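Local coordinates for protein putative prolyl-tRNA synthetase (PDB 5XIL) that probably attaches proline to tRNA(Pro) at the expense of ATP, this chain being the part that holds the catalytic core, anticodon-binding and zinc-binding C-terminal domains, at residues T22-M26 / H346-K350; C171-V175 / T229-L233; L363-L368 / S380-D384. One frame throughout, in Å; residues are numbered along the deposited sequence. Where two conformers were deposited one is given.

In the fold
From the N terminus, helix 13-23 ends at residues 22-26, where interaction 1 opens; it closes some 320 residues later at the end of helix 340-350, joining the N-terminal region to the anticodon-binding domain. Interaction 2 is nested inside that long loop and closes a much shorter one within the class II catalytic core, laying helix 168-189 on strand 223-234. Interaction 3 follows in series and is the most local, pairing strands 367-372 and 378-382 of the anticodon-binding domain. None of the three touches another: the centres of interactions 1 and 3 are about 28 Å apart, those of 2 and 3 about 52 Å.

Interaction 1. Residues T22-M26 / H346-K350; sequences TKAEM and HWEVK
The carboxylate of Glu25 and the imidazole of His346 meet almost perpendicularly, their planes 86° apart, and OE1 approaches the ring obliquely, 4.0 Å from CE1. Within helix 340-350 the same imidazole has Trp347 CD1 at its edge, in plane, while its own CD2 lies over one face of the Trp347 indole, offset toward the rim. Trp342 adds a nearly parallel ring neighbour to His346.

The ionic centre of the contact is Lys350. Its chain runs past Ala24 and then bends at chi3 and chi4, both near 69°, which brings NZ back to two acceptors. One is Ala24 O, 3.0 Å from Lys350 NZ, with the amine above the carbonyl plane; the other is Glu25 OE1 at 3.2 Å, a salt bridge that uses the anti lone pair of the carboxylate. A lysine suits this place because its flexible chain can pack along Ala24 while its ammonium reaches both oxygens. The small Ala24 lets the backbones come close, its CB lying 3.6 Å from Val349 O. Beside it, Val349 CG1 packs against Lys23 CB, whereas the amine of Lys23 turns to Gly4 and Asp19.

Glu25 leaves the helix with positive phi in a Schellman motif. One water joins Lys23 O to His346 O, so the ends of helices 13-23 and 340-350 also meet through solvent. OE1 accepts from Lys350 NZ and from a second water; the lysine charge would be expected to favour the ionised carboxylate, and the water adds a further hydrogen bond.

Interaction 2. Residues C171-V175 / T229-L233; sequences CAKEV and TSHNL
Val175 meets strand 223-234 with its whole branched side chain. Its CB lies 4.0 Å from Ser230 OG, and from there the two methyls part. CG1, anti to the backbone N at chi1 164°, comes within 3.6 Å of Ser230 OG and also touches the carbonyl oxygen of that serine. CG2 takes the other direction along the strand, 3.7 Å from His231 O, and reaches Asn232 CB, the valine and asparagine side chains crossing at about a right angle. A short, beta-branched residue suits this position, since it offers the strand two methyls without needing a long chain.

The polar link lies beside this apolar patch. Ser230 OG donates to Val175 O over 2.8 Å, arriving in the carbonyl plane on a lone pair. Its hydroxyl stands anti to the backbone N of the serine, chi1 -178°, and this carries the oxygen across to the helix. The small serine thus buries its hydroxyl with an acceptor at hand.

Farther along the strand, Asn232 extends its amide toward the preceding helical turn. ND2 passes 3.9 Å from Ala172 CB, while OD1 is 3.9 Å from Cys171 SG, both packing contacts. The amide's hydrogen bonds go to Tyr210 OH through ND2 and to Gly234 N through OD1, and these fix which end faces which neighbour.

Helix 168-189 runs antiparallel to the strand, the short axes at 172° and 8.3 Å apart, within the class II synthetase core. Strand 223-234 lies between strands 210-218 and 253-265; Val175 also touches Thr212 and Asn260 on these two neighbours, while Cys171 packs on Trp258.

Interaction 3. Residues L363-L368 / S380-D384; sequences LAERSL and SVAWD
Arg366 lays its guanidinium flat on the indole of Trp383, with the planes 12° apart and the centres separated by 3.8 Å. CZ stands over the five-membered ring, making a cation-pi contact, and NH2 covers the same face nearer the rim. A planar cation opposite a broad aromatic suits this stack, which leaves the N-H groups in the guanidinium plane available for bonding. Arg366 NE accordingly donates to Trp383 O at 3.1 Å, near the guanidinium plane but above that of the carbonyl. Bends at chi2 and chi3, -51° and -77°, fold the arginine chain back over the tryptophan.

Leu368 supplies a second, oblique contact to the indole, its CD2 lying 3.6 Å from Trp383 CE3. More distant is Leu363, whose CD1 reaches CZ3 of the same ring. Both leucines offer branched methyl ends to the six-membered part of the indole.

Arg366 and Trp383 flank the open end of an antiparallel beta hairpin of the anticodon-binding domain, made by strands 367-372 and 378-382, and Leu368 lies in its first strand. Leu368 and Val381 form a hydrogen-bonded pair: Leu368 N reaches Val381 O at 2.7 Å, and Val381 N returns to Leu368 O at 2.8 Å. Ser367 and Ala382 are the adjoining non-hydrogen-bonded pair. From Ser367, OG is linked through a water to Ser380 OG on the other strand, small hydroxyls that suit a flank within reach of solvent.

The turn before the hairpin sets the arginine in place. Arg366 leaves helix 360-365 with positive phi in a Schellman motif, and its carbonyl oxygen accepts Trp383 N at 3.3 Å. Farther out, Trp383 NE1 bonds Glu322 of helix 306-325, whose Ser315 and Leu319 also touch the indole.

Interaction 1. Residues T22-M26 / H346-K350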
# COMPACT_ATOMS: atom_id res chain seq x y z
N THR A 22 -17.98 5.01 -16.52
CA THR A 22 -17.38 6.04 -17.39
C THR A 22 -17.71 7.44 -16.94
O THR A 22 -16.82 8.23 -16.74
CB THR A 22 -17.78 5.82 -18.87
OG1 THR A 22 -19.19 5.80 -18.97
CG2 THR A 22 -17.35 4.53 -19.35
N LYS A 23 -19.00 7.74 -16.74
CA LYS A 23 -19.47 9.06 -16.31
C LYS A 23 -19.02 9.41 -14.92
O LYS A 23 -18.75 10.54 -14.65
CB LYS A 23 -21.01 9.19 -16.45
CG LYS A 23 -21.48 9.42 -17.88
CD LYS A 23 -23.00 9.37 -17.89
CE LYS A 23 -23.65 9.97 -19.13
NZ LYS A 23 -25.12 9.63 -19.14
N ALA A 24 -18.84 8.42 -14.04
CA ALA A 24 -18.37 8.67 -12.67
C ALA A 24 -16.85 8.77 -12.61
O ALA A 24 -16.28 8.96 -11.53
CB ALA A 24 -18.87 7.61 -11.71
N GLU A 25 -16.20 8.71 -13.77
CA GLU A 25 -14.74 8.81 -13.84
C GLU A 25 -13.99 7.74 -13.11
O GLU A 25 -12.97 8.03 -12.53
CB GLU A 25 -14.25 10.20 -13.41
CG GLU A 25 -14.91 11.24 -14.27
CD GLU A 25 -14.57 12.66 -13.87
OE1 GLU A 25 -14.47 13.01 -12.66
OE2 GLU A 25 -14.45 13.42 -14.81
N MET A 26 -14.51 6.51 -13.12
CA MET A 26 -13.90 5.41 -12.48
C MET A 26 -12.88 4.71 -13.33
O MET A 26 -11.86 4.27 -12.82
CB MET A 26 -14.92 4.41 -11.97
CG MET A 26 -15.75 5.05 -10.86
SD MET A 26 -17.09 4.04 -10.19
CE MET A 26 -16.31 3.14 -8.88
N HIS A 346 -23.28 16.08 -11.96
CA HIS A 346 -21.96 15.55 -12.05
C HIS A 346 -21.57 14.77 -10.80
O HIS A 346 -21.09 13.65 -10.86
CB HIS A 346 -20.96 16.69 -12.28
CG HIS A 346 -19.52 16.28 -12.21
ND1 HIS A 346 -18.86 15.65 -13.25
CD2 HIS A 346 -18.59 16.45 -11.23
CE1 HIS A 346 -17.62 15.42 -12.89
NE2 HIS A 346 -17.43 15.91 -11.68
N TRP A 347 -21.74 15.38 -9.63
CA TRP A 347 -21.45 14.71 -8.34
C TRP A 347 -22.48 13.66 -7.95
O TRP A 347 -22.14 12.71 -7.23
CB TRP A 347 -21.29 15.77 -7.23
CG TRP A 347 -20.04 16.65 -7.52
CD1 TRP A 347 -20.02 17.96 -8.01
CD2 TRP A 347 -18.67 16.24 -7.46
NE1 TRP A 347 -18.74 18.34 -8.21
CE2 TRP A 347 -17.88 17.33 -7.87
CE3 TRP A 347 -18.03 15.08 -7.04
CZ2 TRP A 347 -16.49 17.28 -7.91
CZ3 TRP A 347 -16.61 15.04 -7.05
CH2 TRP A 347 -15.87 16.12 -7.49
N GLU A 348 -23.72 13.83 -8.39
CA GLU A 348 -24.74 12.79 -8.23
C GLU A 348 -24.32 11.53 -8.94
O GLU A 348 -24.41 10.43 -8.39
CB GLU A 348 -26.08 13.25 -8.80
CG GLU A 348 -27.21 12.25 -8.60
CD GLU A 348 -28.56 12.89 -8.78
OE1 GLU A 348 -29.02 13.03 -9.94
OE2 GLU A 348 -29.13 13.31 -7.77
N VAL A 349 -23.89 11.70 -10.18
CA VAL A 349 -23.50 10.55 -10.95
C VAL A 349 -22.28 9.82 -10.36
O VAL A 349 -22.15 8.58 -10.44
CB VAL A 349 -23.25 10.96 -12.41
CG1 VAL A 349 -22.70 9.76 -13.18
CG2 VAL A 349 -24.58 11.44 -13.03
N LYS A 350 -21.37 10.60 -9.75
CA LYS A 350 -20.19 10.04 -9.09
C LYS A 350 -20.56 9.38 -7.83
O LYS A 350 -19.84 8.50 -7.37
CB LYS A 350 -19.12 11.09 -8.84
CG LYS A 350 -18.45 11.56 -10.13
CD LYS A 350 -17.53 12.75 -9.94
CE LYS A 350 -16.30 12.36 -9.16
NZ LYS A 350 -15.49 11.46 -10.05
O HOH W 1 -20.40 12.51 -13.27
O HOH W 2 -15.12 15.37 -11.08

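Interaction 2. Residues C171-V175 / T229-L233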
# COMPACT_ATOMS: atom_id res chain seq x y z
N CYS A 171 -4.09 -24.07 10.97
CA CYS A 171 -4.33 -23.74 9.57
C CYS A 171 -5.84 -23.45 9.37
O CYS A 171 -6.18 -22.40 8.84
CB CYS A 171 -3.84 -24.89 8.72
SG CYS A 171 -4.11 -24.71 6.94
N ALA A 172 -6.71 -24.33 9.89
CA ALA A 172 -8.16 -24.18 9.80
C ALA A 172 -8.66 -22.94 10.47
O ALA A 172 -9.58 -22.27 9.95
CB ALA A 172 -8.91 -25.37 10.39
N LYS A 173 -8.06 -22.61 11.60
CA LYS A 173 -8.47 -21.43 12.33
C LYS A 173 -8.14 -20.16 11.53
O LYS A 173 -8.98 -19.29 11.44
CB LYS A 173 -7.83 -21.39 13.72
CG LYS A 173 -7.92 -20.08 14.48
CD LYS A 173 -7.38 -20.34 15.89
CE LYS A 173 -7.47 -19.13 16.82
NZ LYS A 173 -6.67 -18.04 16.19
N GLU A 174 -6.98 -20.12 10.89
CA GLU A 174 -6.58 -18.92 10.13
C GLU A 174 -7.44 -18.74 8.88
O GLU A 174 -7.74 -17.62 8.46
CB GLU A 174 -5.13 -19.01 9.75
CG GLU A 174 -4.60 -17.70 9.13
CD GLU A 174 -3.16 -17.79 8.68
OE1 GLU A 174 -2.73 -18.83 8.06
OE2 GLU A 174 -2.45 -16.80 8.93
N VAL A 175 -7.77 -19.87 8.25
CA VAL A 175 -8.67 -19.88 7.09
C VAL A 175 -9.92 -19.05 7.36
O VAL A 175 -10.31 -18.20 6.55
CB VAL A 175 -9.04 -21.32 6.70
CG1 VAL A 175 -10.25 -21.31 5.79
CG2 VAL A 175 -7.89 -21.99 5.97
N THR A 229 -12.26 -15.66 -1.44
CA THR A 229 -12.17 -17.03 -0.97
C THR A 229 -10.95 -17.21 -0.12
O THR A 229 -9.88 -16.58 -0.31
CB THR A 229 -12.21 -18.11 -2.12
OG1 THR A 229 -11.20 -17.78 -3.04
CG2 THR A 229 -13.56 -18.15 -2.92
N SER A 230 -11.09 -18.17 0.80
CA SER A 230 -10.02 -18.60 1.67
C SER A 230 -9.98 -20.15 1.68
O SER A 230 -10.99 -20.77 2.08
CB SER A 230 -10.27 -18.05 3.09
OG SER A 230 -9.20 -18.40 4.01
N HIS A 231 -8.83 -20.74 1.29
CA HIS A 231 -8.75 -22.17 0.97
C HIS A 231 -7.92 -22.87 2.08
O HIS A 231 -6.86 -22.41 2.41
CB HIS A 231 -8.02 -22.37 -0.35
CG HIS A 231 -8.55 -21.55 -1.45
ND1 HIS A 231 -9.79 -21.76 -1.98
CD2 HIS A 231 -8.00 -20.54 -2.16
CE1 HIS A 231 -10.00 -20.91 -2.96
NE2 HIS A 231 -8.92 -20.15 -3.08
N ASN A 232 -8.42 -23.98 2.63
CA ASN A 232 -7.62 -24.91 3.38
C ASN A 232 -7.05 -25.95 2.41
O ASN A 232 -7.80 -26.75 1.82
CB ASN A 232 -8.48 -25.54 4.45
CG ASN A 232 -7.64 -26.33 5.42
OD1 ASN A 232 -6.68 -26.90 5.01
ND2 ASN A 232 -8.01 -26.35 6.69
N LEU A 233 -5.74 -25.86 2.14
CA LEU A 233 -5.09 -26.68 1.18
C LEU A 233 -4.62 -28.01 1.83
O LEU A 233 -4.08 -28.79 1.13
CB LEU A 233 -3.87 -25.99 0.54
CG LEU A 233 -4.14 -24.58 0.01
CD1 LEU A 233 -2.92 -23.90 -0.49
CD2 LEU A 233 -5.19 -24.69 -1.06

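Interaction 3. Residues L363-L368 / S380-D384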
# COMPACT_ATOMS: atom_id res chain seq x y z
N LEU A 363 -26.08 30.93 4.32
CA LEU A 363 -25.13 31.78 4.97
C LEU A 363 -25.81 32.61 6.11
O LEU A 363 -25.36 32.60 7.25
CB LEU A 363 -24.53 32.68 3.92
CG LEU A 363 -23.40 33.58 4.33
CD1 LEU A 363 -22.36 32.89 5.17
CD2 LEU A 363 -22.81 34.15 3.04
N ALA A 364 -26.90 33.27 5.80
CA ALA A 364 -27.55 34.19 6.75
C ALA A 364 -28.07 33.47 7.97
O ALA A 364 -27.96 33.97 9.11
CB ALA A 364 -28.68 34.90 6.07
N GLU A 365 -28.63 32.29 7.77
CA GLU A 365 -29.12 31.48 8.87
C GLU A 365 -28.11 30.53 9.52
O GLU A 365 -28.48 29.84 10.47
CB GLU A 365 -30.38 30.68 8.44
CG GLU A 365 -31.53 31.47 7.89
CD GLU A 365 -32.25 32.34 8.94
OE1 GLU A 365 -32.05 32.16 10.17
OE2 GLU A 365 -33.03 33.19 8.48
N ARG A 366 -26.87 30.50 9.03
CA ARG A 366 -25.89 29.58 9.59
C ARG A 366 -26.59 28.23 9.65
O ARG A 366 -26.79 27.67 10.73
CB ARG A 366 -25.45 30.03 10.98
CG ARG A 366 -24.58 31.27 10.99
CD ARG A 366 -23.41 31.13 10.03
NE ARG A 366 -22.36 30.28 10.58
CZ ARG A 366 -21.09 30.32 10.19
NH1 ARG A 366 -20.71 31.18 9.26
NH2 ARG A 366 -20.20 29.51 10.74
N SER A 367 -26.96 27.73 8.48
CA SER A 367 -27.70 26.49 8.36
C SER A 367 -27.51 25.87 6.97
O SER A 367 -27.99 26.40 5.97
CB SER A 367 -29.19 26.69 8.57
OG SER A 367 -29.93 25.46 8.47
N LEU A 368 -26.85 24.71 6.94
CA LEU A 368 -26.43 24.12 5.65
C LEU A 368 -27.52 23.24 5.12
O LEU A 368 -28.06 22.45 5.85
CB LEU A 368 -25.18 23.26 5.91
CG LEU A 368 -24.01 23.96 6.60
CD1 LEU A 368 -22.87 23.00 6.78
CD2 LEU A 368 -23.61 25.20 5.81
N SER A 380 -31.28 19.93 7.25
CA SER A 380 -30.65 21.20 7.61
C SER A 380 -29.63 20.91 8.65
O SER A 380 -29.94 20.29 9.65
CB SER A 380 -31.65 22.23 8.15
OG SER A 380 -32.47 22.62 7.09
N VAL A 381 -28.38 21.31 8.42
CA VAL A 381 -27.39 21.09 9.44
C VAL A 381 -26.83 22.42 9.89
O VAL A 381 -26.33 23.20 9.08
CB VAL A 381 -26.25 20.19 8.93
CG1 VAL A 381 -25.17 20.08 10.00
CG2 VAL A 381 -26.80 18.83 8.56
N ALA A 382 -26.85 22.66 11.20
CA ALA A 382 -26.35 23.94 11.78
C ALA A 382 -24.88 24.14 11.45
O ALA A 382 -24.06 23.17 11.53
CB ALA A 382 -26.57 23.95 13.30
N TRP A 383 -24.51 25.37 11.09
CA TRP A 383 -23.16 25.70 10.80
C TRP A 383 -22.55 26.43 11.96
O TRP A 383 -22.83 27.62 12.17
CB TRP A 383 -23.08 26.51 9.54
CG TRP A 383 -21.70 26.73 9.06
CD1 TRP A 383 -20.54 26.22 9.56
CD2 TRP A 383 -21.33 27.50 7.94
NE1 TRP A 383 -19.47 26.66 8.85
CE2 TRP A 383 -19.93 27.41 7.81
CE3 TRP A 383 -22.04 28.24 7.02
CZ2 TRP A 383 -19.22 28.10 6.84
CZ3 TRP A 383 -21.36 28.87 6.02
CH2 TRP A 383 -19.95 28.82 5.94
N ASP A 384 -21.75 25.68 12.71
CA ASP A 384 -21.18 26.10 13.98
C ASP A 384 -20.04 25.14 14.33
O ASP A 384 -19.58 24.36 13.46
CB ASP A 384 -22.27 26.21 15.07
CG ASP A 384 -23.04 24.89 15.29
OD1 ASP A 384 -22.45 23.77 15.21
OD2 ASP A 384 -24.22 24.99 15.54
O HOH W 3 -22.59 29.87 13.44
O HOH W 4 -30.85 24.37 5.70